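PDB 4UPK: phosphonate monoester hydrolase from Ruegeria pomeroyi, which is a sulfatase-like hydrolase of the alkaline phosphatase clan, with an alpha/beta fold built round a mixed sheet. Local coordinates for residues 70-76 / 368-374; 199-203 / 305-309; 125-129 / 220-225; 100-104 / 436-440. One frame throughout, in Å; residues are numbered along the deposited sequence.

Interaction 1: 70-76 / 368-374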
loop_
_atom_site.group_PDB
_atom_site.type_symbol
_atom_site.label_atom_id
_atom_site.label_comp_id
_atom_site.label_asym_id
_atom_site.label_seq_id
_atom_site.Cartn_x
_atom_site.Cartn_y
_atom_site.Cartn_z
ATOM N N VAL A 70 32.327 14.475 -23.214
ATOM C CA VAL A 70 33.175 13.731 -22.284
ATOM C C VAL A 70 33.023 12.189 -22.501
ATOM O O VAL A 70 31.910 11.646 -22.432
ATOM C CB VAL A 70 32.905 14.167 -20.814
ATOM C CG1 VAL A 70 33.883 13.502 -19.850
ATOM C CG2 VAL A 70 32.950 15.689 -20.659
ATOM N N SER A 71 34.158 11.513 -22.765
ATOM C CA SER A 71 34.249 10.067 -22.974
ATOM C C SER A 71 34.871 9.403 -21.746
ATOM O O SER A 71 35.882 9.881 -21.238
ATOM C CB SER A 71 35.098 9.748 -24.202
ATOM O OG SER A 71 34.543 10.336 -25.366
ATOM N N PHE A 72 34.264 8.294 -21.285
ATOM C CA PHE A 72 34.687 7.530 -20.119
ATOM C C PHE A 72 35.272 6.210 -20.613
ATOM O O PHE A 72 34.535 5.329 -21.081
ATOM C CB PHE A 72 33.503 7.347 -19.140
ATOM C CG PHE A 72 32.996 8.647 -18.542
ATOM C CD1 PHE A 72 32.126 9.472 -19.253
ATOM C CD2 PHE A 72 33.394 9.049 -17.275
ATOM C CE1 PHE A 72 31.665 10.672 -18.704
ATOM C CE2 PHE A 72 32.940 10.260 -16.728
ATOM C CZ PHE A 72 32.074 11.062 -17.445
ATOM N N ARG A 73 36.609 6.096 -20.541
ATOM C CA ARG A 73 37.378 4.948 -21.047
ATOM C C ARG A 73 37.484 3.685 -20.172
ATOM O O ARG A 73 37.862 2.619 -20.698
ATOM C CB ARG A 73 38.767 5.392 -21.548
ATOM C CG ARG A 73 38.681 6.370 -22.709
ATOM C CD ARG A 73 38.500 5.726 -24.088
ATOM N NE ARG A 73 37.990 6.696 -25.067
ATOM C CZ ARG A 73 38.750 7.553 -25.742
ATOM N NH1 ARG A 73 40.065 7.564 -25.570
ATOM N NH2 ARG A 73 38.200 8.413 -26.580
ATOM N N ARG A 74 37.174 3.793 -18.855
ATOM C CA ARG A 74 37.251 2.655 -17.935
ATOM C C ARG A 74 35.872 2.409 -17.314
ATOM O O ARG A 74 35.744 2.270 -16.098
ATOM C CB ARG A 74 38.348 2.900 -16.871
ATOM C CG ARG A 74 39.156 1.653 -16.546
ATOM C CD ARG A 74 40.453 1.973 -15.824
ATOM N NE ARG A 74 41.327 0.797 -15.709
ATOM C CZ ARG A 74 41.654 0.198 -14.562
ATOM N NH1 ARG A 74 41.191 0.662 -13.405
ATOM N NH2 ARG A 74 42.452 -0.864 -14.563
ATOM N N HIS A 75 34.834 2.365 -18.175
ATOM C CA HIS A 75 33.437 2.190 -17.794
ATOM C C HIS A 75 32.987 0.741 -17.921
ATOM O O HIS A 75 33.096 0.134 -18.990
ATOM C CB HIS A 75 32.531 3.131 -18.596
ATOM C CG HIS A 75 31.132 3.196 -18.081
ATOM N ND1 HIS A 75 30.826 3.861 -16.906
ATOM C CD2 HIS A 75 30.000 2.654 -18.581
ATOM C CE1 HIS A 75 29.521 3.722 -16.741
ATOM N NE2 HIS A 75 28.981 2.997 -17.716
ATOM N N TYR A 76 32.462 0.188 -16.812
ATOM C CA TYR A 76 32.066 -1.211 -16.744
ATOM C C TYR A 76 30.674 -1.413 -16.224
ATOM O O TYR A 76 30.253 -0.731 -15.297
ATOM C CB TYR A 76 33.078 -2.002 -15.875
ATOM C CG TYR A 76 34.464 -2.070 -16.477
ATOM C CD1 TYR A 76 35.369 -1.023 -16.319
ATOM C CD2 TYR A 76 34.872 -3.174 -17.221
ATOM C CE1 TYR A 76 36.606 -1.027 -16.969
ATOM C CE2 TYR A 76 36.131 -3.208 -17.832
ATOM C CZ TYR A 76 36.994 -2.130 -17.697
ATOM O OH TYR A 76 38.246 -2.130 -18.271
ATOM N N TYR A 368 31.679 -6.686 -20.127
ATOM C CA TYR A 368 31.312 -5.587 -19.216
ATOM C C TYR A 368 31.771 -4.225 -19.653
ATOM O O TYR A 368 31.061 -3.266 -19.380
ATOM C CB TYR A 368 31.818 -5.843 -17.763
ATOM C CG TYR A 368 31.372 -7.166 -17.193
ATOM C CD1 TYR A 368 32.099 -8.326 -17.428
ATOM C CD2 TYR A 368 30.239 -7.257 -16.381
ATOM C CE1 TYR A 368 31.674 -9.561 -16.941
ATOM C CE2 TYR A 368 29.813 -8.486 -15.873
ATOM C CZ TYR A 368 30.531 -9.638 -16.168
ATOM O OH TYR A 368 30.146 -10.872 -15.701
ATOM N N HIS A 369 32.971 -4.118 -20.257
ATOM C CA HIS A 369 33.541 -2.855 -20.742
ATOM C C HIS A 369 32.605 -2.223 -21.810
ATOM O O HIS A 369 32.348 -2.806 -22.873
ATOM C CB HIS A 369 34.974 -3.054 -21.279
ATOM C CG HIS A 369 35.777 -1.790 -21.353
ATOM N ND1 HIS A 369 37.022 -1.762 -21.956
ATOM C CD2 HIS A 369 35.495 -0.552 -20.888
ATOM C CE1 HIS A 369 37.457 -0.520 -21.830
ATOM N NE2 HIS A 369 36.569 0.246 -21.199
ATOM N N THR A 370 32.021 -1.078 -21.465
ATOM C CA THR A 370 31.033 -0.401 -22.311
ATOM C C THR A 370 31.374 1.051 -22.596
ATOM O O THR A 370 31.972 1.714 -21.750
ATOM C CB THR A 370 29.622 -0.558 -21.731
ATOM O OG1 THR A 370 29.651 -0.338 -20.320
ATOM C CG2 THR A 370 29.059 -1.910 -21.987
ATOM N N PRO A 371 31.004 1.565 -23.795
ATOM C CA PRO A 371 31.271 2.977 -24.076
ATOM C C PRO A 371 30.342 3.883 -23.261
ATOM O O PRO A 371 29.243 3.476 -22.889
ATOM C CB PRO A 371 31.011 3.096 -25.580
ATOM C CG PRO A 371 29.991 2.025 -25.877
ATOM C CD PRO A 371 30.298 0.905 -24.919
ATOM N N LEU A 372 30.812 5.105 -22.955
ATOM C CA LEU A 372 30.070 6.109 -22.220
ATOM C C LEU A 372 30.459 7.512 -22.678
ATOM O O LEU A 372 31.623 7.904 -22.574
ATOM C CB LEU A 372 30.173 5.964 -20.671
ATOM C CG LEU A 372 29.447 7.052 -19.841
ATOM C CD1 LEU A 372 27.943 7.053 -20.072
ATOM C CD2 LEU A 372 29.717 6.897 -18.387
ATOM N N ILE A 373 29.468 8.252 -23.205
ATOM C CA ILE A 373 29.642 9.620 -23.669
ATOM C C ILE A 373 28.598 10.433 -22.953
ATOM O O ILE A 373 27.412 10.081 -22.962
ATOM C CB ILE A 373 29.550 9.820 -25.227
ATOM C CG1 ILE A 373 30.446 8.817 -26.024
ATOM C CG2 ILE A 373 29.875 11.281 -25.614
ATOM C CD1 ILE A 373 30.028 8.587 -27.509
ATOM N N ILE A 374 29.039 11.522 -22.315
ATOM C CA ILE A 374 28.129 12.418 -21.639
ATOM C C ILE A 374 28.367 13.837 -22.122
ATOM O O ILE A 374 29.479 14.356 -22.016
ATOM C CB ILE A 374 28.142 12.290 -20.080
ATOM C CG1 ILE A 374 27.769 10.841 -19.623
ATOM C CG2 ILE A 374 27.221 13.360 -19.435
ATOM C CD1 ILE A 374 27.831 10.569 -18.072
HETATM O O HOH W 1 34.472 2.377 -21.301
HETATM O O HOH W 2 33.695 5.608 -23.611
#
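The phenol ring of Tyr76 lies over the imidazole of His369 in an offset stack, centroids 4.6 Å apart and planes only 11° from parallel. His369 swings its ring there with CG anti to the backbone N (chi1 -160°), which also brings NE2 to the carbonyl of Arg73: NE2 donates to Arg73 O at 2.7 Å, the oxygen near the ring plane but the N-H arriving above the carbonyl plane. Histidine suits this place because one flat group can both stack and donate. Further along, Leu372 wedges between two rings. Its CD2 sits 3.7 Å from the centroid of the His75 ring, a CH-pi contact over one face, and the same methyl reaches Phe72 CD1 at 3.6 Å. Ile374 CD1 adds to the apolar patch at Phe72 CE1.

A short antiparallel ladder and, beyond the corner at Arg73 and Arg74, a single bridge between Tyr76 and His369 hold the backbones. Val70 and Ile374 form an antiparallel hydrogen-bonded pair, with Ile374 N to Val70 O at 2.9 Å, and Phe72 N bonds Leu372 O. After the corner, Thr370 N donates to His75 O at 3.0 Å. Between them two waters replace direct bonds, one joining Phe72 O, His75 N and Thr370 O, the other Phe72 O and Leu372 N. Strand 340-346 flanks 372-375, strands 384-386 and 388-390 run along 70-76, and helix 416-419 packs on Val70, Phe72 and Ile374.

Interaction 2: 199-203 / 305-309; sequences PRLNG and TIQTL
Leu201 reaches from its turn to the helix, and each carbon of its side chain finds a partner there. Leu201 CB lies 4.1 Å from Thr308 CG2, and CG touches both that methyl and Leu309 CD1. At the fork, CD1 meets only Leu309 CD1, whereas CD2 goes deepest: Leu201 CD2 is 3.8 Å from Leu309 CD1 and 3.9 Å from Thr305 CA, with Thr305 CG2 and Thr308 CB close by. A branched leucine suits this place because both methyls can meet Leu309 while one also reaches Thr305 and Thr308, about a turn apart on the helix.

Thr308 answers with its methyl. Thr308 CG2 stands anti to the backbone N, pointing to the loop and touching Asn202 CB at 3.5 Å, while OG1 is turned back to bond Glu304 O one turn earlier. Threonine thus offers carbon to the contact and keeps its hydroxyl satisfied within the helix. No hydrogen bond crosses between the segments, and the joint is apolar packing.

Residues 200-203 form a type I beta turn, closed by Gly203 N to Arg200 O, which presents Leu201 and Asn202 together. The turn belongs to the loop between helices 169-177 and 213-224 and rests on the beginning of the long helix 303-333; Asn253 binds the carbonyl of Asn202.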
loop_
_atom_site.group_PDB
_atom_site.type_symbol
_atom_site.label_atom_id
_atom_site.label_comp_id
_atom_site.label_asym_id
_atom_site.label_seq_id
_atom_site.Cartn_x
_atom_site.Cartn_y
_atom_site.Cartn_z
ATOM N N PRO A 199 21.053 -21.364 -48.111
ATOM C CA PRO A 199 21.157 -20.426 -46.975
ATOM C C PRO A 199 22.490 -19.690 -46.988
ATOM O O PRO A 199 23.531 -20.287 -47.280
ATOM C CB PRO A 199 21.000 -21.324 -45.739
ATOM C CG PRO A 199 20.365 -22.567 -46.240
ATOM C CD PRO A 199 20.885 -22.751 -47.636
ATOM N N ARG A 200 22.425 -18.369 -46.762
ATOM C CA ARG A 200 23.566 -17.465 -46.780
ATOM C C ARG A 200 23.656 -16.783 -45.415
ATOM O O ARG A 200 22.708 -16.104 -44.996
ATOM C CB ARG A 200 23.435 -16.465 -47.965
ATOM C CG ARG A 200 24.533 -15.399 -48.081
ATOM C CD ARG A 200 25.935 -15.939 -48.309
ATOM N NE ARG A 200 26.106 -16.456 -49.666
ATOM C CZ ARG A 200 27.270 -16.850 -50.176
ATOM N NH1 ARG A 200 28.375 -16.810 -49.439
ATOM N NH2 ARG A 200 27.338 -17.287 -51.426
ATOM N N LEU A 201 24.787 -17.005 -44.715
ATOM C CA LEU A 201 25.040 -16.491 -43.358
ATOM C C LEU A 201 24.944 -14.967 -43.239
ATOM O O LEU A 201 24.280 -14.475 -42.315
ATOM C CB LEU A 201 26.370 -17.051 -42.788
ATOM C CG LEU A 201 26.674 -16.908 -41.267
ATOM C CD1 LEU A 201 25.580 -17.523 -40.402
ATOM C CD2 LEU A 201 28.033 -17.531 -40.941
ATOM N N ASN A 202 25.582 -14.232 -44.174
ATOM C CA ASN A 202 25.521 -12.766 -44.206
ATOM C C ASN A 202 24.586 -12.264 -45.306
ATOM O O ASN A 202 24.800 -11.185 -45.878
ATOM C CB ASN A 202 26.915 -12.120 -44.269
ATOM C CG ASN A 202 27.753 -12.509 -45.453
ATOM O OD1 ASN A 202 27.370 -13.348 -46.283
ATOM N ND2 ASN A 202 28.926 -11.882 -45.547
ATOM N N GLY A 203 23.536 -13.048 -45.567
ATOM C CA GLY A 203 22.490 -12.694 -46.514
ATOM C C GLY A 203 21.773 -11.448 -46.014
ATOM O O GLY A 203 21.682 -11.228 -44.799
ATOM N N THR A 305 32.837 -18.607 -40.409
ATOM C CA THR A 305 31.594 -18.367 -39.689
ATOM C C THR A 305 31.774 -17.231 -38.658
ATOM O O THR A 305 31.026 -16.253 -38.701
ATOM C CB THR A 305 31.129 -19.677 -39.040
ATOM O OG1 THR A 305 30.689 -20.567 -40.058
ATOM C CG2 THR A 305 30.044 -19.482 -37.979
ATOM N N ILE A 306 32.763 -17.372 -37.758
ATOM C CA ILE A 306 33.074 -16.416 -36.690
ATOM C C ILE A 306 33.275 -15.000 -37.228
ATOM O O ILE A 306 32.653 -14.066 -36.713
ATOM C CB ILE A 306 34.246 -16.941 -35.796
ATOM C CG1 ILE A 306 33.790 -18.163 -34.955
ATOM C CG2 ILE A 306 34.828 -15.853 -34.889
ATOM C CD1 ILE A 306 34.933 -19.158 -34.609
ATOM N N GLN A 307 34.074 -14.853 -38.302
ATOM C CA GLN A 307 34.365 -13.559 -38.933
ATOM C C GLN A 307 33.147 -12.917 -39.623
ATOM O O GLN A 307 33.027 -11.690 -39.653
ATOM C CB GLN A 307 35.592 -13.652 -39.857
ATOM C CG GLN A 307 36.900 -14.007 -39.136
ATOM C CD GLN A 307 37.366 -12.977 -38.144
ATOM O OE1 GLN A 307 36.968 -12.973 -36.983
ATOM N NE2 GLN A 307 38.257 -12.103 -38.562
ATOM N N THR A 308 32.236 -13.757 -40.140
ATOM C CA THR A 308 31.006 -13.327 -40.807
ATOM C C THR A 308 30.057 -12.692 -39.802
ATOM O O THR A 308 29.575 -11.586 -40.042
ATOM C CB THR A 308 30.413 -14.471 -41.653
ATOM O OG1 THR A 308 31.402 -14.896 -42.595
ATOM C CG2 THR A 308 29.175 -14.053 -42.398
ATOM N N LEU A 309 29.848 -13.367 -38.656
ATOM C CA LEU A 309 29.034 -12.904 -37.545
ATOM C C LEU A 309 29.589 -11.583 -37.024
ATOM O O LEU A 309 28.820 -10.664 -36.753
ATOM C CB LEU A 309 29.059 -13.959 -36.423
ATOM C CG LEU A 309 27.874 -14.915 -36.369
ATOM C CD1 LEU A 309 27.921 -15.935 -37.493
ATOM C CD2 LEU A 309 27.801 -15.597 -35.031
#

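Interaction 3: 125-129 / 220-225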
loop_
_atom_site.group_PDB
_atom_site.type_symbol
_atom_site.label_atom_id
_atom_site.label_comp_id
_atom_site.label_asym_id
_atom_site.label_seq_id
_atom_site.Cartn_x
_atom_site.Cartn_y
_atom_site.Cartn_z
ATOM N N PRO A 125 8.805 10.500 -17.805
ATOM C CA PRO A 125 9.846 9.714 -18.485
ATOM C C PRO A 125 9.296 9.002 -19.722
ATOM O O PRO A 125 8.485 8.084 -19.612
ATOM C CB PRO A 125 10.349 8.753 -17.389
ATOM C CG PRO A 125 9.716 9.223 -16.116
ATOM C CD PRO A 125 8.447 9.885 -16.519
ATOM N N LEU A 126 9.703 9.459 -20.906
ATOM C CA LEU A 126 9.217 8.887 -22.168
ATOM C C LEU A 126 10.076 7.714 -22.587
ATOM O O LEU A 126 11.301 7.856 -22.687
ATOM C CB LEU A 126 9.169 9.953 -23.266
ATOM C CG LEU A 126 8.417 11.254 -22.917
ATOM C CD1 LEU A 126 8.753 12.352 -23.889
ATOM C CD2 LEU A 126 6.921 11.031 -22.821
ATOM N N LEU A 127 9.442 6.548 -22.812
ATOM C CA LEU A 127 10.148 5.344 -23.227
ATOM C C LEU A 127 9.967 4.967 -24.677
ATOM O O LEU A 127 8.852 4.722 -25.140
ATOM C CB LEU A 127 9.853 4.144 -22.293
ATOM C CG LEU A 127 10.515 2.799 -22.620
ATOM C CD1 LEU A 127 12.039 2.841 -22.345
ATOM C CD2 LEU A 127 9.872 1.683 -21.811
ATOM N N PHE A 128 11.102 4.868 -25.385
ATOM C CA PHE A 128 11.166 4.428 -26.777
ATOM C C PHE A 128 12.008 3.170 -26.780
ATOM O O PHE A 128 13.242 3.251 -26.792
ATOM C CB PHE A 128 11.778 5.514 -27.661
ATOM C CG PHE A 128 10.910 6.730 -27.783
ATOM C CD1 PHE A 128 9.955 6.821 -28.790
ATOM C CD2 PHE A 128 11.058 7.799 -26.906
ATOM C CE1 PHE A 128 9.150 7.953 -28.908
ATOM C CE2 PHE A 128 10.256 8.933 -27.021
ATOM C CZ PHE A 128 9.307 9.004 -28.027
ATOM N N GLY A 129 11.328 2.033 -26.642
ATOM C CA GLY A 129 11.982 0.743 -26.570
ATOM C C GLY A 129 11.542 -0.184 -25.461
ATOM O O GLY A 129 10.401 -0.636 -25.457
ATOM N N GLN A 220 9.951 6.474 -34.852
ATOM C CA GLN A 220 8.969 6.630 -33.767
ATOM C C GLN A 220 9.352 7.748 -32.792
ATOM O O GLN A 220 8.487 8.528 -32.391
ATOM C CB GLN A 220 8.684 5.299 -33.051
ATOM C CG GLN A 220 7.994 4.226 -33.922
ATOM C CD GLN A 220 7.019 4.757 -34.941
ATOM O OE1 GLN A 220 7.315 4.838 -36.142
ATOM N NE2 GLN A 220 5.846 5.151 -34.491
ATOM N N PHE A 221 10.653 7.858 -32.465
ATOM C CA PHE A 221 11.225 8.951 -31.662
ATOM C C PHE A 221 10.978 10.296 -32.367
ATOM O O PHE A 221 10.453 11.228 -31.760
ATOM C CB PHE A 221 12.744 8.727 -31.469
ATOM C CG PHE A 221 13.464 9.818 -30.721
ATOM C CD1 PHE A 221 13.569 9.778 -29.329
ATOM C CD2 PHE A 221 14.040 10.889 -31.402
ATOM C CE1 PHE A 221 14.248 10.794 -28.633
ATOM C CE2 PHE A 221 14.698 11.915 -30.705
ATOM C CZ PHE A 221 14.803 11.857 -29.331
ATOM N N LEU A 222 11.339 10.379 -33.663
ATOM C CA LEU A 222 11.162 11.592 -34.475
ATOM C C LEU A 222 9.689 11.933 -34.814
ATOM O O LEU A 222 9.383 13.095 -35.096
ATOM C CB LEU A 222 12.035 11.551 -35.732
ATOM C CG LEU A 222 13.546 11.464 -35.493
ATOM C CD1 LEU A 222 14.272 11.066 -36.773
ATOM C CD2 LEU A 222 14.093 12.761 -34.951
ATOM N N ALA A 223 8.789 10.937 -34.755
ATOM C CA ALA A 223 7.351 11.141 -34.992
ATOM C C ALA A 223 6.670 11.659 -33.717
ATOM O O ALA A 223 5.541 12.142 -33.778
ATOM C CB ALA A 223 6.697 9.825 -35.430
ATOM N N ASN A 224 7.348 11.537 -32.553
ATOM C CA ASN A 224 6.777 11.893 -31.262
ATOM C C ASN A 224 7.438 13.031 -30.507
ATOM O O ASN A 224 6.770 13.691 -29.705
ATOM C CB ASN A 224 6.665 10.656 -30.385
ATOM C CG ASN A 224 5.566 9.720 -30.809
ATOM O OD1 ASN A 224 4.383 9.946 -30.544
ATOM N ND2 ASN A 224 5.949 8.629 -31.438
ATOM N N MET A 225 8.732 13.272 -30.752
ATOM C CA MET A 225 9.459 14.352 -30.067
ATOM C C MET A 225 9.157 15.795 -30.460
ATOM O O MET A 225 9.191 16.621 -29.554
ATOM C CB MET A 225 10.968 14.067 -29.944
ATOM C CG MET A 225 11.295 12.901 -29.002
ATOM S SD MET A 225 10.853 13.145 -27.252
ATOM C CE MET A 225 9.356 12.329 -27.219
#
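Phe128 turns one face to the edge of Phe221, a T-shaped pair with centroids 5.4 Å apart and planes at 65°. The two rings take different first torsions: Phe128 carries CG anti to its carbonyl carbon (chi1 -67°), which projects the ring from the strand end onto the helix, whereas Phe221 places CG anti to the backbone N (chi1 177°), laying Phe221 CD1 4.0 Å from Phe128 CD2. The rim of Phe128 also runs along the helix backbone, Phe128 CE1 lying 3.6 Å from Phe221 CA.

Met225 sets CG over the centre of a Phe221 face by its first torsion, and the bends at chi2 and chi3 then carry Met225 CE to the edge of Phe128, 3.4 Å from Phe128 CZ. The sulfur lies obliquely to that ring, a Met-aromatic contact, and CE also presses closely on Leu126 CD1. An unbranched, flexible methionine can follow such a path between two rings and a leucine.

Asn224 sets CB at the edge of Phe128 and turns its amide back along the helix, Asn224 ND2 donating to Gln220 O at 2.7 Å. With that amide satisfied inside its own helical segment and no directional polar bond between the segments, the fit of strand to helix rests on the shapes of the side chains.

Interaction 4: 100-104 / 436-440; sequences SVRNG and DISEP
Arg102 pairs with Asp436 in a salt bridge, Arg102 NE to Asp436 OD1 at 3.2 Å, though as a hydrogen bond this link is weak and bent, at 130°. Straighter is the bond from Arg102 NH2 to Ser438 OG, 3.2 Å long at 160°, with the hydroxyl in the guanidinium plane. Arg102 NE makes a second weak bond to Ser438 O at 2.9 Å. An extended chain from CG to NE carries the charged group across to these acceptors, and arginine suits the place because its several N-H groups can serve partners in different directions; NH1 goes to Ser522 O of the third subunit.

Asp436 and Ser438 form an Asx turn: Asp436 OD1 accepts from Ser438 N, and also from Ser438 OG at 2.7 Å on its syn lone pair. These two bonds fix the carboxylate oxygen facing Arg102, just where the chain leaves strand 431-436, an edge strand, within this chain, of the four-stranded antiparallel sheet.

Farther out, two waters join Asn103 O to the carboxylate of Glu439, one at OE1 and the other at OE2. The guanidinium is sandwiched, with Pro440 CD over the centre of one face, 3.7 Å from Arg102 CZ, and the CG2 methyl of Val101 nearer the rim of the opposite face. Val101 O approaches Asp436 CB at 3.4 Å.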
loop_
_atom_site.group_PDB
_atom_site.type_symbol
_atom_site.label_atom_id
_atom_site.label_comp_id
_atom_site.label_asym_id
_atom_site.label_seq_id
_atom_site.Cartn_x
_atom_site.Cartn_y
_atom_site.Cartn_z
ATOM N N SER A 100 17.657 -8.306 -8.518
ATOM C CA SER A 100 17.120 -8.817 -9.772
ATOM C C SER A 100 18.416 -9.366 -10.413
ATOM O O SER A 100 19.065 -8.695 -11.207
ATOM C CB SER A 100 16.533 -7.668 -10.594
ATOM O OG SER A 100 15.706 -8.133 -11.645
ATOM N N VAL A 101 18.846 -10.554 -9.947
ATOM C CA VAL A 101 20.151 -11.173 -10.248
ATOM C C VAL A 101 20.293 -11.981 -11.529
ATOM O O VAL A 101 21.420 -12.278 -11.937
ATOM C CB VAL A 101 20.789 -11.851 -9.002
ATOM C CG1 VAL A 101 21.041 -10.821 -7.911
ATOM C CG2 VAL A 101 19.919 -13.004 -8.481
ATOM N N ARG A 102 19.153 -12.308 -12.167
ATOM C CA ARG A 102 19.033 -13.056 -13.432
ATOM C C ARG A 102 17.827 -12.509 -14.195
ATOM O O ARG A 102 16.959 -11.876 -13.592
ATOM C CB ARG A 102 18.734 -14.546 -13.178
ATOM C CG ARG A 102 19.388 -15.161 -11.967
ATOM C CD ARG A 102 18.761 -16.490 -11.702
ATOM N NE ARG A 102 19.228 -17.038 -10.431
ATOM C CZ ARG A 102 18.651 -16.821 -9.254
ATOM N NH1 ARG A 102 17.596 -16.023 -9.160
ATOM N NH2 ARG A 102 19.142 -17.374 -8.161
ATOM N N ASN A 103 17.748 -12.799 -15.512
ATOM C CA ASN A 103 16.585 -12.470 -16.333
ATOM C C ASN A 103 15.395 -13.203 -15.710
ATOM O O ASN A 103 15.512 -14.384 -15.346
ATOM C CB ASN A 103 16.794 -12.938 -17.785
ATOM C CG ASN A 103 17.686 -12.053 -18.600
ATOM O OD1 ASN A 103 18.179 -11.030 -18.131
ATOM N ND2 ASN A 103 17.941 -12.441 -19.849
ATOM N N GLY A 104 14.311 -12.470 -15.469
ATOM C CA GLY A 104 13.117 -13.038 -14.843
ATOM C C GLY A 104 13.078 -12.917 -13.328
ATOM O O GLY A 104 12.050 -13.231 -12.732
ATOM N N ASP A 436 25.289 -14.161 -11.893
ATOM C CA ASP A 436 24.626 -15.260 -11.215
ATOM C C ASP A 436 24.533 -16.387 -12.220
ATOM O O ASP A 436 23.927 -16.213 -13.289
ATOM C CB ASP A 436 23.246 -14.885 -10.629
ATOM C CG ASP A 436 22.739 -15.949 -9.665
ATOM O OD1 ASP A 436 22.409 -17.055 -10.125
ATOM O OD2 ASP A 436 22.782 -15.712 -8.446
ATOM N N ILE A 437 25.203 -17.522 -11.893
ATOM C CA ILE A 437 25.293 -18.726 -12.719
ATOM C C ILE A 437 24.345 -19.856 -12.270
ATOM O O ILE A 437 24.609 -21.029 -12.534
ATOM C CB ILE A 437 26.765 -19.168 -13.023
ATOM C CG1 ILE A 437 27.555 -19.517 -11.754
ATOM C CG2 ILE A 437 27.478 -18.120 -13.888
ATOM C CD1 ILE A 437 28.774 -20.257 -11.977
ATOM N N SER A 438 23.225 -19.486 -11.615
ATOM C CA SER A 438 22.171 -20.409 -11.177
ATOM C C SER A 438 20.808 -19.956 -11.750
ATOM O O SER A 438 20.668 -18.809 -12.165
ATOM C CB SER A 438 22.116 -20.500 -9.653
ATOM O OG SER A 438 21.490 -19.365 -9.074
ATOM N N GLU A 439 19.849 -20.886 -11.844
ATOM C CA GLU A 439 18.498 -20.653 -12.367
ATOM C C GLU A 439 17.562 -21.488 -11.513
ATOM O O GLU A 439 17.731 -22.714 -11.499
ATOM C CB GLU A 439 18.399 -21.018 -13.864
ATOM C CG GLU A 439 17.108 -20.560 -14.532
ATOM C CD GLU A 439 16.911 -19.058 -14.584
ATOM O OE1 GLU A 439 17.709 -18.362 -15.254
ATOM O OE2 GLU A 439 15.959 -18.572 -13.937
ATOM N N PRO A 440 16.667 -20.837 -10.701
ATOM C CA PRO A 440 15.826 -21.597 -9.746
ATOM C C PRO A 440 14.978 -22.755 -10.269
ATOM O O PRO A 440 14.885 -23.769 -9.585
ATOM C CB PRO A 440 14.963 -20.513 -9.094
ATOM C CG PRO A 440 15.715 -19.248 -9.285
ATOM C CD PRO A 440 16.412 -19.384 -10.597
HETATM O O HOH W 3 14.364 -16.314 -13.876
HETATM O O HOH W 4 17.378 -16.398 -16.882
#

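Interactions 1 and 3 both reach the large mixed sheet, at strands well apart in it: their centres lie 24 Å from each other, with nearest atoms about 14 Å apart. Helix 303-333 connects two outlying contacts, since interaction 2 rests near its start while Phe221 and Met225 of interaction 3 pack on it further along; the centres of these two are 33 Å apart. Interaction 4 comes nearest to interaction 1, about 7 Å between closest atoms, and ties a loop after helix 95-98 to the end of strand 431-436 of the four-stranded antiparallel sheet. None of the four touches another. Interactions 3 and 4 also border other subunits, the second and third respectively.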